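Local coordinates for protein disulfide isomerase (Pseudomonas aeruginosa, PDB 4N30), which is a thioredoxin-fold oxidoreductase of the DsbA subfamily that probably exchanges thiols and disulfides in other proteins and may act as an isomerase, at residues A[42-47]-A[87-92]; A[186-191]-A[213-218]. All blocks are in the same frame, centred on the assembly; numbering follows the deposited sequence.

Interaction 1: residues A[42-47]-A[87-92]; sequences LPANHS and NLVWRH
Ser-47 meets Trp-90 and Val-89 where the loop leading into the short edge strand 48-49 joins strand 86-92 of the thioredoxin-fold sheet. The one hydrogen bond across the contact is Trp-90 N to Ser-47 O, 3.0 Å long and fairly straight, with 158° at the hydrogen. The N-H lies in the plane of the Ser-47 carbonyl, and the same oxygen also takes a CA-H...O contact from Val-89 CA at 3.4 Å, so two neighbouring residues of the strand converge on one acceptor. Val-89 spreads its two methyls over the loop. With CG1 anti to the backbone N (chi1 175°), that methyl reaches Ser-47 OG at 3.8 Å, while CG2 meets Ala-44 CB at 4.1 Å. Further along, Leu-88 pairs through its backbone with Tyr-49, which continues the antiparallel pairing, and on the other edge of the strand Val-89 pairs with Ile-58 and Glu-60 of strand 56-62. The indole of Trp-90 runs away from the loop, edge-to-face with Phe-121 of helix 99-131 and near, but not touching, Cys-66 and Cys-69 of a probable CxxC motif. Trp-90 CD1 sits 3.6 Å above the plane of the His-92 ring, displaced toward the rim.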
ATOM      1  N   LEU A  42      -0.108  -2.501 -16.788  1.00 27.57           N
ATOM      2  CA  LEU A  42      -0.152  -1.015 -16.700  1.00 28.63           C
ATOM      3  C   LEU A  42       0.499  -0.460 -15.436  1.00 35.41           C
ATOM      4  O   LEU A  42       0.317  -1.065 -14.383  1.00 32.42           O
ATOM      5  CB  LEU A  42      -1.572  -0.559 -16.732  1.00 23.67           C
ATOM      6  CG  LEU A  42      -2.166  -0.784 -18.109  1.00 23.12           C
ATOM      7  CD1 LEU A  42      -3.632  -0.455 -17.908  1.00 22.65           C
ATOM      8  CD2 LEU A  42      -1.492   0.044 -19.205  1.00 20.31           C
ATOM      9  N   PRO A  43       1.190   0.692 -15.543  1.00 33.75           N
ATOM     10  CA  PRO A  43       1.792   1.253 -14.337  1.00 39.09           C
ATOM     11  C   PRO A  43       0.813   1.828 -13.317  1.00 36.64           C
ATOM     12  O   PRO A  43      -0.368   2.201 -13.606  1.00 38.37           O
ATOM     13  CB  PRO A  43       2.692   2.368 -14.871  1.00 38.99           C
ATOM     14  CG  PRO A  43       1.951   2.855 -16.084  1.00 37.57           C
ATOM     15  CD  PRO A  43       1.361   1.605 -16.708  1.00 36.83           C
ATOM     16  N   ALA A  44       1.359   1.840 -12.104  1.00 35.13           N
ATOM     17  CA  ALA A  44       0.703   2.380 -10.923  1.00 29.02           C
ATOM     18  C   ALA A  44       0.567   3.909 -11.083  1.00 22.89           C
ATOM     19  O   ALA A  44       1.444   4.616 -11.602  1.00 28.12           O
ATOM     20  CB  ALA A  44       1.502   2.041  -9.659  1.00 32.22           C
ATOM     21  N   ASN A  45      -0.551   4.371 -10.586  1.00 21.65           N
ATOM     22  CA  ASN A  45      -0.780   5.795 -10.547  1.00 21.31           C
ATOM     23  C   ASN A  45      -1.276   6.149  -9.144  1.00 19.11           C
ATOM     24  O   ASN A  45      -0.507   6.619  -8.311  1.00 16.70           O
ATOM     25  CB  ASN A  45      -1.687   6.236 -11.679  1.00 21.87           C
ATOM     26  CG  ASN A  45      -1.965   7.704 -11.654  1.00 21.89           C
ATOM     27  OD1 ASN A  45      -1.680   8.400 -10.701  1.00 21.35           O
ATOM     28  ND2 ASN A  45      -2.482   8.226 -12.766  1.00 19.83           N
ATOM     29  N   HIS A  46      -2.559   5.892  -8.854  1.00 15.38           N
ATOM     30  CA  HIS A  46      -3.092   6.333  -7.588  1.00 14.33           C
ATOM     31  C   HIS A  46      -2.427   5.593  -6.398  1.00 13.15           C
ATOM     32  O   HIS A  46      -2.363   6.195  -5.359  1.00 13.42           O
ATOM     33  CB  HIS A  46      -4.615   6.166  -7.479  1.00 14.05           C
ATOM     34  CG  HIS A  46      -5.127   4.790  -7.686  1.00 15.13           C
ATOM     35  ND1 HIS A  46      -5.454   3.915  -6.672  1.00 16.51           N
ATOM     36  CD2 HIS A  46      -5.418   4.098  -8.888  1.00 15.78           C
ATOM     37  CE1 HIS A  46      -5.953   2.753  -7.217  1.00 12.51           C
ATOM     38  NE2 HIS A  46      -5.927   2.872  -8.577  1.00 21.83           N
ATOM     39  N   SER A  47      -1.945   4.367  -6.628  1.00 14.20           N
ATOM     40  CA  SER A  47      -1.293   3.625  -5.543  1.00 13.19           C
ATOM     41  C   SER A  47       0.200   3.877  -5.426  1.00 12.22           C
ATOM     42  O   SER A  47       0.854   3.206  -4.575  1.00 12.20           O
ATOM     43  CB  SER A  47      -1.614   2.120  -5.737  1.00 16.14           C
ATOM     44  OG  SER A  47      -1.070   1.668  -6.967  1.00 20.48           O
ATOM     45  N   ASN A  87      10.657   4.396  -5.303  1.00 11.93           N
ATOM     46  CA  ASN A  87       9.248   4.780  -5.083  1.00 12.49           C
ATOM     47  C   ASN A  87       8.573   3.678  -4.310  1.00 12.53           C
ATOM     48  O   ASN A  87       9.194   2.693  -3.899  1.00 12.52           O
ATOM     49  CB  ASN A  87       8.588   5.173  -6.425  1.00 12.34           C
ATOM     50  CG  ASN A  87       8.435   4.017  -7.344  1.00 13.35           C
ATOM     51  OD1 ASN A  87       8.409   2.862  -6.997  1.00 13.71           O
ATOM     52  ND2 ASN A  87       8.302   4.365  -8.634  1.00 14.71           N
ATOM     53  N   LEU A  88       7.312   3.931  -3.994  1.00 12.06           N
ATOM     54  CA  LEU A  88       6.527   3.072  -3.078  1.00 12.04           C
ATOM     55  C   LEU A  88       5.197   2.777  -3.706  1.00 11.80           C
ATOM     56  O   LEU A  88       4.521   3.724  -4.197  1.00 13.01           O
ATOM     57  CB  LEU A  88       6.319   3.873  -1.726  1.00 13.69           C
ATOM     58  CG  LEU A  88       5.316   3.269  -0.762  1.00 12.35           C
ATOM     59  CD1 LEU A  88       5.810   1.919  -0.199  1.00 15.20           C
ATOM     60  CD2 LEU A  88       5.160   4.184   0.434  1.00 12.95           C
ATOM     61  N   VAL A  89       4.803   1.509  -3.776  1.00 10.95           N
ATOM     62  CA  VAL A  89       3.480   1.143  -4.241  1.00 11.18           C
ATOM     63  C   VAL A  89       2.746   0.392  -3.203  1.00  9.75           C
ATOM     64  O   VAL A  89       3.308  -0.609  -2.633  1.00 10.68           O
ATOM     65  CB  VAL A  89       3.557   0.328  -5.572  1.00 11.35           C
ATOM     66  CG1 VAL A  89       2.173  -0.145  -5.958  1.00 13.01           C
ATOM     67  CG2 VAL A  89       4.191   1.205  -6.680  1.00 12.58           C
ATOM     68  N   TRP A  90       1.565   0.857  -2.778  1.00 10.41           N
ATOM     69  CA  TRP A  90       0.791   0.145  -1.778  1.00 10.42           C
ATOM     70  C   TRP A  90       0.204  -1.090  -2.435  1.00 10.87           C
ATOM     71  O   TRP A  90      -0.481  -0.911  -3.484  1.00 12.17           O
ATOM     72  CB  TRP A  90      -0.343   1.042  -1.292  1.00 10.92           C
ATOM     73  CG  TRP A  90      -1.309   0.400  -0.300  1.00 10.53           C
ATOM     74  CD1 TRP A  90      -2.395  -0.404  -0.569  1.00 11.41           C
ATOM     75  CD2 TRP A  90      -1.263   0.500   1.147  1.00 10.41           C
ATOM     76  NE1 TRP A  90      -3.030  -0.737   0.567  1.00 11.67           N
ATOM     77  CE2 TRP A  90      -2.399  -0.205   1.637  1.00 11.08           C
ATOM     78  CE3 TRP A  90      -0.422   1.203   2.028  1.00 10.67           C
ATOM     79  CZ2 TRP A  90      -2.693  -0.273   2.998  1.00 11.92           C
ATOM     80  CZ3 TRP A  90      -0.749   1.160   3.380  1.00 11.96           C
ATOM     81  CH2 TRP A  90      -1.873   0.422   3.833  1.00 11.37           C
ATOM     82  N   ARG A  91       0.323  -2.253  -1.841  1.00  9.66           N
ATOM     83  CA  ARG A  91      -0.352  -3.453  -2.306  1.00  9.59           C
ATOM     84  C   ARG A  91      -1.242  -3.941  -1.200  1.00  9.84           C
ATOM     85  O   ARG A  91      -0.881  -4.006  -0.030  1.00 10.75           O
ATOM     86  CB  ARG A  91       0.700  -4.529  -2.657  1.00 11.06           C
ATOM     87  CG  ARG A  91       1.776  -4.096  -3.670  1.00 12.08           C
ATOM     88  CD  ARG A  91       1.238  -3.590  -4.981  1.00 16.26           C
ATOM     89  NE  ARG A  91       0.761  -4.743  -5.626  1.00 20.22           N
ATOM     90  CZ  ARG A  91       1.495  -5.598  -6.358  1.00 22.95           C
ATOM     91  NH1 ARG A  91       2.805  -5.446  -6.531  1.00 24.58           N
ATOM     92  NH2 ARG A  91       0.889  -6.667  -6.872  1.00 28.20           N
ATOM     93  N   HIS A  92      -2.446  -4.405  -1.515  1.00  9.97           N
ATOM     94  CA  HIS A  92      -3.409  -4.814  -0.494  1.00 10.60           C
ATOM     95  C   HIS A  92      -3.153  -6.160   0.022  1.00 10.63           C
ATOM     96  O   HIS A  92      -3.187  -7.160  -0.754  1.00 11.04           O
ATOM     97  CB  HIS A  92      -4.835  -4.709  -1.057  1.00 10.70           C
ATOM     98  CG  HIS A  92      -5.218  -3.348  -1.385  1.00 10.30           C
ATOM     99  ND1 HIS A  92      -5.530  -2.415  -0.442  1.00 10.71           N
ATOM    100  CD2 HIS A  92      -5.405  -2.746  -2.636  1.00 10.99           C
ATOM    101  CE1 HIS A  92      -5.856  -1.275  -1.079  1.00 11.29           C
ATOM    102  NE2 HIS A  92      -5.745  -1.458  -2.412  1.00 12.69           N
TER

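Interaction 2: residues A[186-191]-A[213-218]; sequences LVIRDN and DWLAKD
This is a buried strand-to-helix packing contact, joining strand 185-190 to the C-terminal part of helix 205-216, and no direct hydrogen bond crosses it. Leu-215 does most of the work. Its CG is anti to its own carbonyl carbon (chi1 -71°), and beyond it the CD1 methyl settles against the strand, 3.9 Å from Ile-188 CG2 and 3.7 Å from Ile-188 O. Ile-188 and Leu-215 lie at a slant to one another, and Ile-188 also rests on Leu-208 and Ala-211, one to two turns earlier in the same helix. At the polar end, Asp-190 OD2 comes within 3.4 Å of Ala-216 CB. A single water ties the two elements together, donating to Asp-190 OD2 at 2.7 Å and to Leu-215 O at 2.8 Å. That carboxylate oxygen is also in a salt bridge with Arg-55, which probably keeps the aspartate ionised despite its burial; OD1 accepts from the backbone N of Gln-192 in the turn that follows. A C-terminal helix packed by its apolar side on the hairpin of strands 185-190 and 196-200 is the familiar beta-beta-alpha half of the thioredoxin fold.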
ATOM      1  N   LEU A 186       7.506  -6.361   2.367  1.00 10.29           N
ATOM      2  CA  LEU A 186       8.001  -5.619   1.179  1.00  9.93           C
ATOM      3  C   LEU A 186       8.459  -6.535   0.088  1.00 10.01           C
ATOM      4  O   LEU A 186       9.135  -7.496   0.410  1.00 11.21           O
ATOM      5  CB  LEU A 186       9.124  -4.670   1.589  1.00 10.17           C
ATOM      6  CG  LEU A 186       8.844  -3.821   2.808  1.00 10.52           C
ATOM      7  CD1 LEU A 186      10.055  -2.852   3.017  1.00 12.09           C
ATOM      8  CD2 LEU A 186       7.537  -3.017   2.664  1.00 11.84           C
ATOM      9  N   VAL A 187       8.136  -6.177  -1.125  1.00  9.95           N
ATOM     10  CA  VAL A 187       8.802  -6.793  -2.299  1.00 11.32           C
ATOM     11  C   VAL A 187       9.477  -5.601  -2.982  1.00 10.48           C
ATOM     12  O   VAL A 187       8.756  -4.761  -3.529  1.00  9.75           O
ATOM     13  CB  VAL A 187       7.831  -7.550  -3.212  1.00 11.14           C
ATOM     14  CG1 VAL A 187       8.623  -8.015  -4.478  1.00 13.90           C
ATOM     15  CG2 VAL A 187       7.226  -8.750  -2.516  1.00 12.22           C
ATOM     16  N   ILE A 188      10.818  -5.593  -2.992  1.00 11.09           N
ATOM     17  CA  ILE A 188      11.533  -4.461  -3.601  1.00 10.82           C
ATOM     18  C   ILE A 188      11.987  -4.943  -4.968  1.00 11.28           C
ATOM     19  O   ILE A 188      12.683  -5.928  -5.062  1.00 11.25           O
ATOM     20  CB  ILE A 188      12.725  -4.033  -2.764  1.00 12.23           C
ATOM     21  CG1 ILE A 188      12.302  -3.721  -1.314  1.00 13.23           C
ATOM     22  CG2 ILE A 188      13.437  -2.854  -3.477  1.00 13.17           C
ATOM     23  CD1 ILE A 188      13.423  -3.234  -0.400  1.00 18.32           C
ATOM     24  N   ARG A 189      11.539  -4.262  -6.030  1.00 11.82           N
ATOM     25  CA  ARG A 189      11.838  -4.632  -7.408  1.00 13.53           C
ATOM     26  C   ARG A 189      12.833  -3.606  -7.951  1.00 13.39           C
ATOM     27  O   ARG A 189      12.659  -2.382  -7.840  1.00 13.48           O
ATOM     28  CB  ARG A 189      10.562  -4.643  -8.181  1.00 15.81           C
ATOM     29  CG  ARG A 189      10.830  -5.011  -9.669  1.00 18.87           C
ATOM     30  CD  ARG A 189       9.593  -5.390 -10.417  1.00 24.69           C
ATOM     31  NE  ARG A 189       8.841  -6.385  -9.639  1.00 32.02           N
ATOM     32  CZ  ARG A 189       9.112  -7.680  -9.475  1.00 37.16           C
ATOM     33  NH1 ARG A 189      10.150  -8.264 -10.074  1.00 42.11           N
ATOM     34  NH2 ARG A 189       8.285  -8.421  -8.701  1.00 37.45           N
ATOM     35  N   ASP A 190      13.843  -4.093  -8.699  1.00 13.51           N
ATOM     36  CA  ASP A 190      14.677  -3.231  -9.539  1.00 13.04           C
ATOM     37  C   ASP A 190      14.061  -3.152 -10.946  1.00 12.34           C
ATOM     38  O   ASP A 190      13.900  -4.153 -11.616  1.00 13.78           O
ATOM     39  CB  ASP A 190      16.070  -3.913  -9.609  1.00 13.94           C
ATOM     40  CG  ASP A 190      17.089  -3.107 -10.332  1.00 14.18           C
ATOM     41  OD1 ASP A 190      16.699  -2.335 -11.274  1.00 16.24           O
ATOM     42  OD2 ASP A 190      18.253  -3.126  -9.966  1.00 14.14           O
ATOM     43  N   ASN A 191      13.537  -1.948 -11.243  1.00 13.34           N
ATOM     44  CA  ASN A 191      12.798  -1.746 -12.484  1.00 15.08           C
ATOM     45  C   ASN A 191      13.698  -1.845 -13.746  1.00 15.28           C
ATOM     46  O   ASN A 191      13.149  -1.924 -14.855  1.00 20.87           O
ATOM     47  CB  ASN A 191      12.067  -0.412 -12.396  1.00 15.61           C
ATOM     48  CG  ASN A 191      10.999  -0.424 -11.310  1.00 15.33           C
ATOM     49  OD1 ASN A 191      10.932   0.536 -10.546  1.00 17.31           O
ATOM     50  ND2 ASN A 191      10.181  -1.446 -11.319  1.00 16.42           N
ATOM     51  N   ASP A 213      21.287  -3.180  -2.214  1.00 10.27           N
ATOM     52  CA  ASP A 213      22.639  -3.616  -2.495  1.00 10.77           C
ATOM     53  C   ASP A 213      22.628  -5.071  -2.958  1.00 10.41           C
ATOM     54  O   ASP A 213      23.350  -5.443  -3.889  1.00 10.61           O
ATOM     55  CB  ASP A 213      23.478  -3.387  -1.255  1.00 11.42           C
ATOM     56  CG  ASP A 213      24.866  -3.846  -1.385  1.00 12.78           C
ATOM     57  OD1 ASP A 213      25.739  -3.053  -1.712  1.00 13.86           O
ATOM     58  OD2 ASP A 213      25.152  -5.027  -1.031  1.00 13.51           O
ATOM     59  N   TRP A 214      21.818  -5.909  -2.293  1.00  9.72           N
ATOM     60  CA  TRP A 214      21.714  -7.294  -2.768  1.00 10.37           C
ATOM     61  C   TRP A 214      21.159  -7.404  -4.199  1.00 11.51           C
ATOM     62  O   TRP A 214      21.660  -8.194  -5.015  1.00 11.20           O
ATOM     63  CB  TRP A 214      20.834  -8.055  -1.770  1.00 11.22           C
ATOM     64  CG  TRP A 214      20.661  -9.522  -2.101  1.00 10.74           C
ATOM     65  CD1 TRP A 214      21.406 -10.579  -1.538  1.00 10.67           C
ATOM     66  CD2 TRP A 214      19.652 -10.132  -2.914  1.00 11.55           C
ATOM     67  NE1 TRP A 214      20.926 -11.799  -2.013  1.00 11.56           N
ATOM     68  CE2 TRP A 214      19.890 -11.561  -2.881  1.00 11.61           C
ATOM     69  CE3 TRP A 214      18.625  -9.622  -3.716  1.00 11.27           C
ATOM     70  CZ2 TRP A 214      19.071 -12.487  -3.530  1.00 12.42           C
ATOM     71  CZ3 TRP A 214      17.789 -10.580  -4.418  1.00 11.76           C
ATOM     72  CH2 TRP A 214      18.021 -11.958  -4.309  1.00 13.45           C
ATOM     73  N   LEU A 215      20.206  -6.531  -4.531  1.00 10.62           N
ATOM     74  CA  LEU A 215      19.675  -6.527  -5.894  1.00 11.13           C
ATOM     75  C   LEU A 215      20.734  -6.066  -6.915  1.00 11.19           C
ATOM     76  O   LEU A 215      20.783  -6.636  -8.031  1.00 12.64           O
ATOM     77  CB  LEU A 215      18.461  -5.615  -5.960  1.00 11.68           C
ATOM     78  CG  LEU A 215      17.186  -6.083  -5.267  1.00 10.57           C
ATOM     79  CD1 LEU A 215      16.188  -4.909  -5.271  1.00 12.10           C
ATOM     80  CD2 LEU A 215      16.588  -7.284  -5.977  1.00 11.47           C
ATOM     81  N   ALA A 216      21.502  -5.038  -6.575  1.00 11.31           N
ATOM     82  CA  ALA A 216      22.064  -4.209  -7.609  1.00 13.20           C
ATOM     83  C   ALA A 216      23.379  -3.506  -7.228  1.00 12.57           C
ATOM     84  O   ALA A 216      23.769  -2.581  -8.015  1.00 14.67           O
ATOM     85  CB  ALA A 216      21.014  -3.086  -7.939  1.00 15.30           C
ATOM     86  N   LYS A 217      24.183  -4.057  -6.357  1.00 12.31           N
ATOM     87  CA  LYS A 217      25.423  -3.292  -5.889  1.00 12.72           C
ATOM     88  C   LYS A 217      26.333  -3.047  -7.103  1.00 14.26           C
ATOM     89  O   LYS A 217      27.107  -2.078  -7.105  1.00 15.73           O
ATOM     90  CB  LYS A 217      26.148  -4.075  -4.805  1.00 13.18           C
ATOM     91  CG  LYS A 217      26.729  -5.387  -5.275  1.00 13.37           C
ATOM     92  CD  LYS A 217      27.359  -6.176  -4.134  1.00 15.77           C
ATOM     93  CE  LYS A 217      26.450  -6.885  -3.237  1.00 16.35           C
ATOM     94  NZ  LYS A 217      25.464  -7.809  -3.824  1.00 20.67           N
ATOM     95  N   ASP A 218      26.421  -3.951  -8.107  1.00 13.65           N
ATOM     96  CA  ASP A 218      27.367  -3.789  -9.244  1.00 13.36           C
ATOM     97  C   ASP A 218      26.747  -3.027 -10.396  1.00 15.46           C
ATOM     98  O   ASP A 218      27.397  -2.848 -11.429  1.00 16.75           O
ATOM     99  CB  ASP A 218      27.820  -5.165  -9.708  1.00 14.03           C
ATOM    100  CG  ASP A 218      28.536  -5.959  -8.584  1.00 15.42           C
ATOM    101  OD1 ASP A 218      29.521  -5.363  -8.082  1.00 15.64           O
ATOM    102  OD2 ASP A 218      28.167  -7.118  -8.297  1.00 16.56           O
TER
HETATM  103  O   HOH W   1      18.758  -5.777  -9.842  1.00 14.94           O

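Overall arrangement
Both contacts belong to the same mixed sheet but engage different strands of it: interaction 1 holds 86-92, next to the edge strand 48-49, whereas interaction 2 uses 185-190, on the far side of 56-62. Their centres are about 17 Å apart and their nearest atoms about 5 Å, without touching. Interaction 1, only partly buried and nearer the centre of the chain, ties the loop that leads into strand 48-49 to the sheet through a backbone bond. Interaction 2 is more deeply buried yet farther from that centre; it joins sheet to helix through aliphatic side chains and a water. Strand 56-62 links them, pairing by its backbone with both 87-92 and 186-191.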